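Local coordinates for protein probable mRNA-capping enzyme (Acanthamoeba polyphaga mimivirus, PDB 3BGY) that removes the terminal phosphate from the 5'-triphosphate end of mRNA as the tunnel-barrel triphosphatase domain of a multifunctional viral capping enzyme, at residues 28-31 and 36-39; 40-45 and 226-231; 59-64 and 178-183; 82-87 and 160-165. All coordinates share one frame; numbering follows the deposited sequence.

Starting from the N terminus, contact 1 closes the short turn between helix 17-32 and strand 36-42. The same strand then enters contact 2, whose partner is the C-terminal helix 221-235, so that this pairing encloses most of the chain. Inside that long loop, contact 3 joins the end of helix 47-60 to strand 169-183, and contact 4, nested within contact 3 in turn, sets the loop after strand 142-152 against strand 83-88. None of the loops cross. All four contacts reach the one closed antiparallel barrel; contacts 2 and 3 touch through Glu227 and Asn183, whereas contact 4 lies on the opposite side of the chain's centre from both.

Contact 1. Residues 28-31 and 36-39; sequences RDYS and LEFE
Phe38 lays its CB over one face of the Tyr30 ring, 3.9 Å from the ring centroid and only 16° off the normal, a CH-pi contact displaced toward the CG side of the ring. Because CG of Tyr30 is anti to its own backbone N (chi1 162°), the ring swings from the last turn of the helix toward residues 36-38. The Phe38 side chain meets it at about a right angle. Leu36 presents its carbonyl instead: its O lies at the edge of the tyrosine ring, 3.3 Å from Tyr30 CD1, near the ring plane. Leu36 CD1 rests against the Asp29 carbonyl, 3.3 Å from Asp29 O.

The polar margin is looser and relies on water. Water 1 sits in the plane of the Tyr30 ring, 2.6 Å from Tyr30 OH, and donates to Glu37 OE1 at 3.0 Å, bridging the phenol to the acid. A second water approaches Tyr30 O and Leu36 O, but more acceptors compete for it than it has protons.

This helix-turn-strand unit opens the tunnel fold. Phe38 is enclosed by Ile23, Met26 and Leu27 of helix 17-32, by Ile144 of strand 142-152 and by Leu215 of strand 208-215, while Glu37 and Phe38 pair through their backbones with Thr147 and Leu215, the strands to either side.

Contact 2. Residues 40-45 and 226-231; sequences VSFKNI and SELLNV
Lys43 NZ donates a 2.8 Å hydrogen bond to Ser41 OG along one side of the strand, whereas the interleaved Val40 and Phe42 point the other way, into Leu228 and Val231 of the C-terminal helix. That second side is wholly apolar. Leu228 is its wedge: methyl CD2 comes within 3.5 Å of Phe42 CZ and 3.8 Å of Val40 CG1, filling the angle between the two strand residues. Val40 and Leu228 reach toward each other tip to tip; CG1 of Val40 comes closest to the leucine methyls, with CB and CG2 a little further from CD2.

One turn further along the helix, Val231 takes over. Its CG1 sits above a face of the Phe42 ring, 3.9 Å from the centroid and 21° off the normal, offset toward the CE2-CZ rim. Leu228 CD2 approaches the same ring obliquely.

Helix 221-235 packs on the outside of the closed antiparallel barrel that gives tunnel triphosphatases their name, lying nearly parallel to strand 40-42, with short-segment axes 11.3 Å apart and 15° between their directions. The strand itself is fixed by backbone bonds on both edges, Val40 and Phe42 to Leu213 and Leu211, Ser41 to Thr143. Phe42 also meets the ring of Phe232 with planes about 60° apart, and Leu213, Ile14 and Phe15 touch Leu228. Glu227, on the helix flank, binds Asn183 ND2 through OE2 and Ser186 OG through OE1.

Contact 3. Residues 59-64 and 178-183; sequences NITPEN and YSFTIN
Thr61 packs on Phe180 where the chain leaves helix 47-60 and runs against the outside of the tunnel barrel, at strand 169-183. Its OG1 lies 3.8 Å from Phe180 CD1, and its CB and CG2 approach the same carbon from slightly further off, so three atoms of the threonine gather round one corner of the phenyl ring. The two side chains cross obliquely. Beyond this corner the contact thins out: CG2 of Thr61 reaches only to 4.4 Å from the carbonyl O of Thr181.

The next shell explains why both residues are held here. Phe180 is buried, its ring meeting that of Tyr57 with planes about 30° apart and packing also on Ile58 of the helix, Ile66 of strand 66-77 and Ile190 of strand 186-196. Its strand is clamped from both edges by backbone bonds: Phe180 to Ile188 on one, Ser179 and Thr181 to Glu67 and Lys65 on the other. Residues 59-64 carry the chain from the end of helix 47-60 toward strand 66-77, which pairs with strand 169-183 and so brings the threonine alongside the phenylalanine. Thr61, which also touches Ile66, is the first residue to abandon helical backbone angles. Its side chain nonetheless stays tied to the helix: with OG1 beside the backbone N (chi1 -51°), the hydroxyl is hydrogen-bonded to the carbonyl O of Tyr57.

Contact 4. Residues 82-87 and 160-165; sequences NVYRVS and SKPKIT
Tyr84 and Pro162 stand at about a right angle, the proline ring leaning on the CD1 corner of the phenol. Pro162 CG and Pro162 CD both lie 3.8 Å from Tyr84 CD1, in an approach that is oblique to the aromatic plane. A chi1 of -173° turns the tyrosine ring away from its own amide nitrogen and sends it outward from the strand toward the loop.

At the far end of the same ring, Lys161 is turned differently. Its extended chain passes by the hydroxyl on a slant, with CE 3.4 Å and CD 3.5 Å from Tyr84 OH, so the methylenes come nearer to the hydroxyl than the ammonium nitrogen does. Lys161 NZ is instead hydrogen-bonded to the carbonyl oxygens of Val114 and Leu116, at the end of helix 106-115, and these anchors plausibly hold the aliphatic part across the phenol. A water in the ring plane lies between Tyr84 OH and Lys161 NZ, but its separation from the hydroxyl is too short to be trusted in detail.

Phe78 packs against both Tyr84 and Pro162, and Ile124 of strand 122-136 also touches the tyrosine. A bound acetate, probably from the crystallisation liquor, lies about 4 Å from the proline side chain. Strand 83-88, paired with strands 66-77 and 122-136, is a stave of the antiparallel tunnel barrel, and the loop between strands 142-152 and 169-183 folds onto its outer surface here.

Contact 1. Residues 28-31 and 36-39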
loop_
_atom_site.group_PDB
_atom_site.type_symbol
_atom_site.label_atom_id
_atom_site.label_comp_id
_atom_site.label_asym_id
_atom_site.label_seq_id
_atom_site.Cartn_x
_atom_site.Cartn_y
_atom_site.Cartn_z
ATOM N N ARG A 28 15.107 3.221 -12.765
ATOM C CA ARG A 28 14.959 3.636 -14.154
ATOM C C ARG A 28 13.668 3.065 -14.726
ATOM O O ARG A 28 12.931 3.786 -15.393
ATOM C CB ARG A 28 16.147 3.166 -14.997
ATOM C CG ARG A 28 16.091 3.700 -16.448
ATOM C CD ARG A 28 17.320 3.288 -17.254
ATOM N NE ARG A 28 17.369 1.847 -17.498
ATOM C CZ ARG A 28 18.240 1.236 -18.301
ATOM N NH1 ARG A 28 19.167 1.930 -18.956
ATOM N NH2 ARG A 28 18.171 -0.078 -18.470
ATOM N N ASP A 29 13.385 1.787 -14.435
ATOM C CA ASP A 29 12.153 1.145 -14.918
ATOM C C ASP A 29 10.922 1.831 -14.357
ATOM O O ASP A 29 9.939 2.042 -15.086
ATOM C CB ASP A 29 12.131 -0.334 -14.568
ATOM C CG ASP A 29 13.110 -1.146 -15.391
ATOM O OD1 ASP A 29 13.668 -0.637 -16.388
ATOM O OD2 ASP A 29 13.341 -2.305 -15.025
ATOM N N TYR A 30 11.015 2.233 -13.085
ATOM C CA TYR A 30 9.943 2.974 -12.400
ATOM C C TYR A 30 9.685 4.318 -13.114
ATOM O O TYR A 30 8.531 4.670 -13.383
ATOM C CB TYR A 30 10.318 3.208 -10.917
ATOM C CG TYR A 30 9.546 4.300 -10.183
ATOM C CD1 TYR A 30 8.141 4.186 -9.963
ATOM C CD2 TYR A 30 10.189 5.465 -9.738
ATOM C CE1 TYR A 30 7.430 5.187 -9.329
ATOM C CE2 TYR A 30 9.467 6.494 -9.107
ATOM C CZ TYR A 30 8.085 6.344 -8.907
ATOM O OH TYR A 30 7.358 7.356 -8.344
ATOM N N SER A 31 10.752 5.053 -13.411
ATOM C CA SER A 31 10.602 6.354 -14.070
ATOM C C SER A 31 10.066 6.283 -15.485
ATOM O O SER A 31 9.346 7.187 -15.915
ATOM C CB SER A 31 11.912 7.139 -14.070
ATOM O OG SER A 31 12.929 6.519 -14.835
ATOM N N LEU A 36 3.984 1.853 -12.711
ATOM C CA LEU A 36 4.865 1.171 -11.767
ATOM C C LEU A 36 5.028 2.064 -10.536
ATOM O O LEU A 36 5.007 3.299 -10.636
ATOM C CB LEU A 36 6.223 0.864 -12.406
ATOM C CG LEU A 36 6.260 -0.167 -13.538
ATOM C CD1 LEU A 36 7.643 -0.176 -14.188
ATOM C CD2 LEU A 36 5.940 -1.553 -13.012
ATOM N N GLU A 37 5.063 1.433 -9.364
ATOM C CA GLU A 37 5.237 2.133 -8.083
ATOM C C GLU A 37 6.510 1.591 -7.499
ATOM O O GLU A 37 6.868 0.467 -7.802
ATOM C CB GLU A 37 4.072 1.857 -7.148
ATOM C CG GLU A 37 2.719 2.430 -7.647
ATOM C CD GLU A 37 2.734 3.923 -8.030
ATOM O OE1 GLU A 37 3.494 4.727 -7.439
ATOM O OE2 GLU A 37 1.965 4.294 -8.945
ATOM N N PHE A 38 7.209 2.395 -6.708
ATOM C CA PHE A 38 8.477 1.971 -6.116
ATOM C C PHE A 38 8.315 2.213 -4.617
ATOM O O PHE A 38 8.116 3.346 -4.165
ATOM C CB PHE A 38 9.614 2.799 -6.718
ATOM C CG PHE A 38 10.989 2.373 -6.276
ATOM C CD1 PHE A 38 11.492 2.771 -5.028
ATOM C CD2 PHE A 38 11.797 1.617 -7.121
ATOM C CE1 PHE A 38 12.788 2.441 -4.613
ATOM C CE2 PHE A 38 13.126 1.269 -6.719
ATOM C CZ PHE A 38 13.608 1.688 -5.463
ATOM N N GLU A 39 8.593 1.163 -3.845
ATOM C CA GLU A 39 8.375 1.200 -2.411
ATOM C C GLU A 39 9.475 0.496 -1.633
ATOM O O GLU A 39 9.951 -0.552 -2.080
ATOM C CB GLU A 39 7.030 0.457 -2.187
ATOM C CG GLU A 39 6.643 0.001 -0.799
ATOM C CD GLU A 39 5.316 -0.762 -0.782
ATOM O OE1 GLU A 39 4.274 -0.163 -1.118
ATOM O OE2 GLU A 39 5.318 -1.954 -0.414
HETATM O O HOH W 1 4.736 7.169 -8.584
HETATM O O HOH W 2 5.850 4.381 -13.130
#

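Contact 2. Residues 40-45 and 226-231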
loop_
_atom_site.group_PDB
_atom_site.type_symbol
_atom_site.label_atom_id
_atom_site.label_comp_id
_atom_site.label_asym_id
_atom_site.label_seq_id
_atom_site.Cartn_x
_atom_site.Cartn_y
_atom_site.Cartn_z
ATOM N N VAL A 40 9.890 1.094 -0.520
ATOM C CA VAL A 40 10.849 0.415 0.368
ATOM C C VAL A 40 10.018 0.084 1.606
ATOM O O VAL A 40 9.524 0.978 2.273
ATOM C CB VAL A 40 12.055 1.266 0.738
ATOM C CG1 VAL A 40 13.032 0.425 1.592
ATOM C CG2 VAL A 40 12.778 1.725 -0.519
ATOM N N SER A 41 9.883 -1.208 1.900
ATOM C CA SER A 41 9.082 -1.673 3.033
ATOM C C SER A 41 9.997 -2.020 4.208
ATOM O O SER A 41 10.937 -2.802 4.053
ATOM C CB SER A 41 8.240 -2.897 2.607
ATOM O OG SER A 41 7.574 -3.489 3.718
ATOM N N PHE A 42 9.742 -1.395 5.360
ATOM C CA PHE A 42 10.536 -1.629 6.569
ATOM C C PHE A 42 9.898 -2.736 7.366
ATOM O O PHE A 42 8.701 -2.703 7.612
ATOM C CB PHE A 42 10.657 -0.362 7.410
ATOM C CG PHE A 42 11.497 0.699 6.786
ATOM C CD1 PHE A 42 11.003 1.476 5.727
ATOM C CD2 PHE A 42 12.824 0.907 7.227
ATOM C CE1 PHE A 42 11.829 2.462 5.094
ATOM C CE2 PHE A 42 13.654 1.903 6.586
ATOM C CZ PHE A 42 13.139 2.662 5.529
ATOM N N LYS A 43 10.688 -3.751 7.717
ATOM C CA LYS A 43 10.146 -4.889 8.462
ATOM C C LYS A 43 10.296 -4.743 9.974
ATOM O O LYS A 43 10.959 -3.841 10.450
ATOM C CB LYS A 43 10.798 -6.199 7.976
ATOM C CG LYS A 43 10.757 -6.416 6.446
ATOM C CD LYS A 43 9.332 -6.361 5.889
ATOM C CE LYS A 43 9.283 -6.492 4.389
ATOM N NZ LYS A 43 7.918 -6.256 3.843
ATOM N N ASN A 44 9.597 -5.620 10.714
ATOM C CA ASN A 44 9.616 -5.664 12.189
ATOM C C ASN A 44 9.147 -4.405 12.871
ATOM O O ASN A 44 9.819 -3.886 13.766
ATOM C CB ASN A 44 11.006 -6.047 12.714
ATOM C CG ASN A 44 11.440 -7.401 12.257
ATOM O OD1 ASN A 44 10.617 -8.277 12.005
ATOM N ND2 ASN A 44 12.755 -7.585 12.136
ATOM N N ILE A 45 8.090 -3.805 12.320
ATOM C CA ILE A 45 7.531 -2.604 12.926
ATOM C C ILE A 45 6.407 -3.063 13.864
ATOM O O ILE A 45 5.489 -3.775 13.440
ATOM C CB ILE A 45 6.951 -1.638 11.859
ATOM C CG1 ILE A 45 8.037 -1.240 10.833
ATOM C CG2 ILE A 45 6.313 -0.411 12.556
ATOM C CD1 ILE A 45 9.295 -0.636 11.401
ATOM N N SER A 226 20.291 7.882 1.584
ATOM C CA SER A 226 20.314 8.890 2.657
ATOM C C SER A 226 18.956 8.957 3.357
ATOM O O SER A 226 18.887 9.044 4.576
ATOM C CB SER A 226 20.640 10.272 2.113
ATOM O OG SER A 226 21.975 10.321 1.663
ATOM N N GLU A 227 17.881 8.860 2.576
ATOM C CA GLU A 227 16.531 8.900 3.161
ATOM C C GLU A 227 16.251 7.640 3.982
ATOM O O GLU A 227 15.681 7.722 5.073
ATOM C CB GLU A 227 15.460 9.101 2.081
ATOM C CG GLU A 227 15.428 10.530 1.583
ATOM C CD GLU A 227 14.320 10.833 0.588
ATOM O OE1 GLU A 227 13.417 9.990 0.398
ATOM O OE2 GLU A 227 14.371 11.932 -0.016
ATOM N N LEU A 228 16.751 6.490 3.530
ATOM C CA LEU A 228 16.525 5.248 4.272
ATOM C C LEU A 228 17.328 5.257 5.574
ATOM O O LEU A 228 16.856 4.748 6.583
ATOM C CB LEU A 228 16.875 4.019 3.438
ATOM C CG LEU A 228 16.044 3.808 2.176
ATOM C CD1 LEU A 228 16.483 2.561 1.473
ATOM C CD2 LEU A 228 14.580 3.751 2.518
ATOM N N LEU A 229 18.531 5.845 5.536
ATOM C CA LEU A 229 19.366 5.960 6.740
ATOM C C LEU A 229 18.671 6.830 7.792
ATOM O O LEU A 229 18.703 6.499 8.973
ATOM C CB LEU A 229 20.747 6.528 6.408
ATOM C CG LEU A 229 21.744 5.498 5.875
ATOM C CD1 LEU A 229 23.023 6.193 5.447
ATOM C CD2 LEU A 229 22.018 4.421 6.939
ATOM N N ASN A 230 18.003 7.902 7.353
ATOM C CA ASN A 230 17.274 8.792 8.269
ATOM C C ASN A 230 16.152 8.035 8.991
ATOM O O ASN A 230 15.994 8.170 10.211
ATOM C CB ASN A 230 16.681 9.992 7.519
ATOM C CG ASN A 230 17.721 11.040 7.138
ATOM O OD1 ASN A 230 18.852 11.039 7.629
ATOM N ND2 ASN A 230 17.326 11.954 6.258
ATOM N N VAL A 231 15.428 7.187 8.250
ATOM C CA VAL A 231 14.338 6.382 8.841
ATOM C C VAL A 231 14.909 5.337 9.819
ATOM O O VAL A 231 14.375 5.157 10.930
ATOM C CB VAL A 231 13.486 5.675 7.755
ATOM C CG1 VAL A 231 12.355 4.882 8.390
ATOM C CG2 VAL A 231 12.942 6.697 6.771
#

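Contact 3. Residues 59-64 and 178-183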
loop_
_atom_site.group_PDB
_atom_site.type_symbol
_atom_site.label_atom_id
_atom_site.label_comp_id
_atom_site.label_asym_id
_atom_site.label_seq_id
_atom_site.Cartn_x
_atom_site.Cartn_y
_atom_site.Cartn_z
ATOM N N ASN A 59 5.438 15.818 14.466
ATOM C CA ASN A 59 6.070 17.057 14.937
ATOM C C ASN A 59 6.991 17.787 13.960
ATOM O O ASN A 59 7.108 19.012 14.035
ATOM C CB ASN A 59 6.685 16.947 16.348
ATOM C CG ASN A 59 7.635 15.782 16.511
ATOM O OD1 ASN A 59 7.432 14.943 17.382
ATOM N ND2 ASN A 59 8.701 15.750 15.723
ATOM N N ILE A 60 7.612 17.057 13.029
ATOM C CA ILE A 60 8.478 17.724 12.050
ATOM C C ILE A 60 7.817 18.071 10.704
ATOM O O ILE A 60 8.352 18.876 9.950
ATOM C CB ILE A 60 9.807 16.947 11.770
ATOM C CG1 ILE A 60 9.532 15.595 11.090
ATOM C CG2 ILE A 60 10.614 16.778 13.069
ATOM C CD1 ILE A 60 10.736 14.967 10.435
ATOM N N THR A 61 6.668 17.451 10.405
ATOM C CA THR A 61 5.998 17.662 9.122
ATOM C C THR A 61 4.923 18.733 9.163
ATOM O O THR A 61 4.012 18.662 9.991
ATOM C CB THR A 61 5.415 16.328 8.567
ATOM O OG1 THR A 61 6.452 15.340 8.591
ATOM C CG2 THR A 61 4.927 16.454 7.123
ATOM N N PRO A 62 4.994 19.717 8.235
ATOM C CA PRO A 62 3.962 20.768 8.236
ATOM C C PRO A 62 2.595 20.157 7.966
ATOM O O PRO A 62 2.482 19.201 7.220
ATOM C CB PRO A 62 4.423 21.727 7.128
ATOM C CG PRO A 62 5.425 20.980 6.327
ATOM C CD PRO A 62 6.084 20.035 7.294
ATOM N N GLU A 63 1.571 20.660 8.649
ATOM C CA GLU A 63 0.224 20.138 8.519
ATOM C C GLU A 63 -0.309 19.924 7.096
ATOM O O GLU A 63 -0.988 18.942 6.850
ATOM C CB GLU A 63 -0.736 20.999 9.353
ATOM C CG GLU A 63 -1.946 20.260 9.922
ATOM C CD GLU A 63 -1.587 19.047 10.777
ATOM O OE1 GLU A 63 -0.802 19.194 11.737
ATOM O OE2 GLU A 63 -2.098 17.945 10.477
ATOM N N ASN A 64 0.074 20.783 6.142
ATOM C CA ASN A 64 -0.390 20.656 4.751
ATOM C C ASN A 64 0.201 19.429 4.050
ATOM O O ASN A 64 -0.299 18.997 3.026
ATOM C CB ASN A 64 0.003 21.876 3.898
ATOM C CG ASN A 64 -0.864 23.109 4.143
ATOM O OD1 ASN A 64 -2.053 23.019 4.418
ATOM N ND2 ASN A 64 -0.264 24.275 3.966
ATOM N N TYR A 178 -1.164 7.118 8.131
ATOM C CA TYR A 178 -0.647 8.469 8.279
ATOM C C TYR A 178 0.376 8.561 7.149
ATOM O O TYR A 178 1.245 7.690 7.030
ATOM C CB TYR A 178 0.044 8.681 9.623
ATOM C CG TYR A 178 -0.849 8.505 10.812
ATOM C CD1 TYR A 178 -1.080 7.222 11.340
ATOM C CD2 TYR A 178 -1.502 9.603 11.396
ATOM C CE1 TYR A 178 -1.961 7.021 12.438
ATOM C CE2 TYR A 178 -2.394 9.422 12.495
ATOM C CZ TYR A 178 -2.616 8.128 13.006
ATOM O OH TYR A 178 -3.499 7.932 14.049
ATOM N N SER A 179 0.236 9.576 6.292
ATOM C CA SER A 179 1.146 9.783 5.161
ATOM C C SER A 179 1.838 11.114 5.304
ATOM O O SER A 179 1.200 12.150 5.523
ATOM C CB SER A 179 0.395 9.728 3.825
ATOM O OG SER A 179 -0.189 8.446 3.623
ATOM N N PHE A 180 3.165 11.086 5.223
ATOM C CA PHE A 180 3.932 12.309 5.378
ATOM C C PHE A 180 4.698 12.597 4.107
ATOM O O PHE A 180 5.585 11.844 3.732
ATOM C CB PHE A 180 4.895 12.155 6.561
ATOM C CG PHE A 180 4.202 11.787 7.836
ATOM C CD1 PHE A 180 3.642 12.777 8.651
ATOM C CD2 PHE A 180 4.082 10.434 8.224
ATOM C CE1 PHE A 180 2.966 12.454 9.838
ATOM C CE2 PHE A 180 3.407 10.091 9.424
ATOM C CZ PHE A 180 2.843 11.110 10.243
ATOM N N THR A 181 4.352 13.686 3.421
ATOM C CA THR A 181 5.040 14.035 2.184
ATOM C C THR A 181 6.299 14.800 2.592
ATOM O O THR A 181 6.244 15.975 2.911
ATOM C CB THR A 181 4.097 14.843 1.235
ATOM O OG1 THR A 181 2.990 14.010 0.865
ATOM C CG2 THR A 181 4.846 15.222 -0.057
ATOM N N ILE A 182 7.417 14.088 2.649
ATOM C CA ILE A 182 8.659 14.698 3.113
ATOM C C ILE A 182 9.335 15.692 2.168
ATOM O O ILE A 182 10.043 16.594 2.616
ATOM C CB ILE A 182 9.625 13.630 3.687
ATOM C CG1 ILE A 182 9.882 12.528 2.668
ATOM C CG2 ILE A 182 9.027 13.013 4.993
ATOM C CD1 ILE A 182 11.023 11.571 3.076
ATOM N N ASN A 183 9.109 15.510 0.874
ATOM C CA ASN A 183 9.603 16.391 -0.187
ATOM C C ASN A 183 8.781 16.071 -1.419
ATOM O O ASN A 183 7.921 15.184 -1.381
ATOM C CB ASN A 183 11.134 16.263 -0.438
ATOM C CG ASN A 183 11.591 14.827 -0.700
ATOM O OD1 ASN A 183 11.050 14.132 -1.565
ATOM N ND2 ASN A 183 12.621 14.396 0.018
#

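Contact 4. Residues 82-87 and 160-165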
loop_
_atom_site.group_PDB
_atom_site.type_symbol
_atom_site.label_atom_id
_atom_site.label_comp_id
_atom_site.label_asym_id
_atom_site.label_seq_id
_atom_site.Cartn_x
_atom_site.Cartn_y
_atom_site.Cartn_z
ATOM N N ASN A 82 -3.270 -12.257 -9.387
ATOM C CA ASN A 82 -3.419 -10.821 -9.542
ATOM C C ASN A 82 -4.606 -10.362 -8.716
ATOM O O ASN A 82 -5.436 -11.179 -8.280
ATOM C CB ASN A 82 -3.488 -10.428 -11.014
ATOM C CG ASN A 82 -2.208 -10.749 -11.731
ATOM O OD1 ASN A 82 -1.115 -10.556 -11.173
ATOM N ND2 ASN A 82 -2.316 -11.318 -12.924
ATOM N N VAL A 83 -4.688 -9.054 -8.483
ATOM C CA VAL A 83 -5.661 -8.552 -7.534
ATOM C C VAL A 83 -6.448 -7.363 -8.037
ATOM O O VAL A 83 -5.888 -6.486 -8.644
ATOM C CB VAL A 83 -4.894 -8.109 -6.210
ATOM C CG1 VAL A 83 -5.823 -7.434 -5.195
ATOM C CG2 VAL A 83 -4.228 -9.323 -5.554
ATOM N N TYR A 84 -7.737 -7.335 -7.702
ATOM C CA TYR A 84 -8.619 -6.196 -8.036
ATOM C C TYR A 84 -8.975 -5.680 -6.646
ATOM O O TYR A 84 -9.625 -6.385 -5.860
ATOM C CB TYR A 84 -9.893 -6.669 -8.779
ATOM C CG TYR A 84 -10.757 -5.509 -9.286
ATOM C CD1 TYR A 84 -10.515 -4.921 -10.536
ATOM C CD2 TYR A 84 -11.833 -5.040 -8.518
ATOM C CE1 TYR A 84 -11.369 -3.876 -11.023
ATOM C CE2 TYR A 84 -12.683 -4.007 -8.985
ATOM C CZ TYR A 84 -12.438 -3.445 -10.230
ATOM O OH TYR A 84 -13.272 -2.456 -10.692
ATOM N N ARG A 85 -8.477 -4.495 -6.306
ATOM C CA ARG A 85 -8.697 -3.939 -4.966
ATOM C C ARG A 85 -9.482 -2.635 -4.917
ATOM O O ARG A 85 -9.170 -1.699 -5.635
ATOM C CB ARG A 85 -7.342 -3.723 -4.272
ATOM C CG ARG A 85 -7.407 -3.206 -2.813
ATOM C CD ARG A 85 -6.026 -2.859 -2.301
ATOM N NE ARG A 85 -5.470 -1.703 -3.000
ATOM C CZ ARG A 85 -4.239 -1.225 -2.802
ATOM N NH1 ARG A 85 -3.424 -1.795 -1.922
ATOM N NH2 ARG A 85 -3.820 -0.173 -3.487
ATOM N N VAL A 86 -10.495 -2.602 -4.059
ATOM C CA VAL A 86 -11.287 -1.404 -3.853
ATOM C C VAL A 86 -10.994 -0.857 -2.447
ATOM O O VAL A 86 -11.020 -1.615 -1.466
ATOM C CB VAL A 86 -12.795 -1.700 -3.996
ATOM C CG1 VAL A 86 -13.627 -0.533 -3.510
ATOM C CG2 VAL A 86 -13.118 -2.001 -5.444
ATOM N N SER A 87 -10.702 0.441 -2.345
ATOM C CA SER A 87 -10.482 1.071 -1.044
ATOM C C SER A 87 -11.663 2.008 -0.779
ATOM O O SER A 87 -11.906 2.908 -1.577
ATOM C CB SER A 87 -9.188 1.891 -1.045
ATOM O OG SER A 87 -8.091 1.085 -1.453
ATOM N N SER A 160 -12.535 -3.344 -20.202
ATOM C CA SER A 160 -13.144 -4.603 -19.733
ATOM C C SER A 160 -12.611 -5.047 -18.361
ATOM O O SER A 160 -11.409 -5.278 -18.212
ATOM C CB SER A 160 -12.909 -5.733 -20.756
ATOM O OG SER A 160 -13.418 -5.424 -22.046
ATOM N N LYS A 161 -13.494 -5.042 -17.355
ATOM C CA LYS A 161 -13.173 -5.439 -15.973
ATOM C C LYS A 161 -12.974 -6.957 -15.864
ATOM O O LYS A 161 -13.399 -7.688 -16.760
ATOM C CB LYS A 161 -14.288 -4.977 -15.022
ATOM C CG LYS A 161 -14.090 -3.568 -14.488
ATOM C CD LYS A 161 -15.179 -3.221 -13.499
ATOM C CE LYS A 161 -15.311 -1.724 -13.289
ATOM N NZ LYS A 161 -16.443 -1.392 -12.384
ATOM N N PRO A 162 -12.268 -7.451 -14.808
ATOM C CA PRO A 162 -12.090 -8.908 -14.721
ATOM C C PRO A 162 -13.376 -9.688 -14.436
ATOM O O PRO A 162 -14.233 -9.249 -13.666
ATOM C CB PRO A 162 -11.070 -9.061 -13.604
ATOM C CG PRO A 162 -11.319 -7.885 -12.729
ATOM C CD PRO A 162 -11.498 -6.782 -13.736
ATOM N N LYS A 163 -13.497 -10.837 -15.083
ATOM C CA LYS A 163 -14.670 -11.678 -14.941
ATOM C C LYS A 163 -14.699 -12.470 -13.645
ATOM O O LYS A 163 -13.717 -13.111 -13.281
ATOM C CB LYS A 163 -14.838 -12.618 -16.149
ATOM C CG LYS A 163 -13.555 -13.234 -16.709
ATOM C CD LYS A 163 -13.618 -14.754 -16.798
ATOM C CE LYS A 163 -12.283 -15.336 -17.254
ATOM N NZ LYS A 163 -12.182 -16.799 -16.984
ATOM N N ILE A 164 -15.828 -12.377 -12.945
ATOM C CA ILE A 164 -16.030 -13.108 -11.697
ATOM C C ILE A 164 -16.461 -14.533 -12.037
ATOM O O ILE A 164 -17.507 -14.739 -12.655
ATOM C CB ILE A 164 -17.073 -12.397 -10.783
ATOM C CG1 ILE A 164 -16.552 -11.009 -10.362
ATOM C CG2 ILE A 164 -17.425 -13.253 -9.554
ATOM C CD1 ILE A 164 -15.104 -11.009 -9.780
ATOM N N THR A 165 -15.614 -15.500 -11.686
ATOM C CA THR A 165 -15.908 -16.911 -11.943
ATOM C C THR A 165 -16.565 -17.570 -10.735
ATOM O O THR A 165 -17.268 -18.577 -10.868
ATOM C CB THR A 165 -14.636 -17.730 -12.315
ATOM O OG1 THR A 165 -13.772 -17.848 -11.181
ATOM C CG2 THR A 165 -13.865 -17.071 -13.477
HETATM O O HOH W 3 -15.189 -1.737 -9.371
#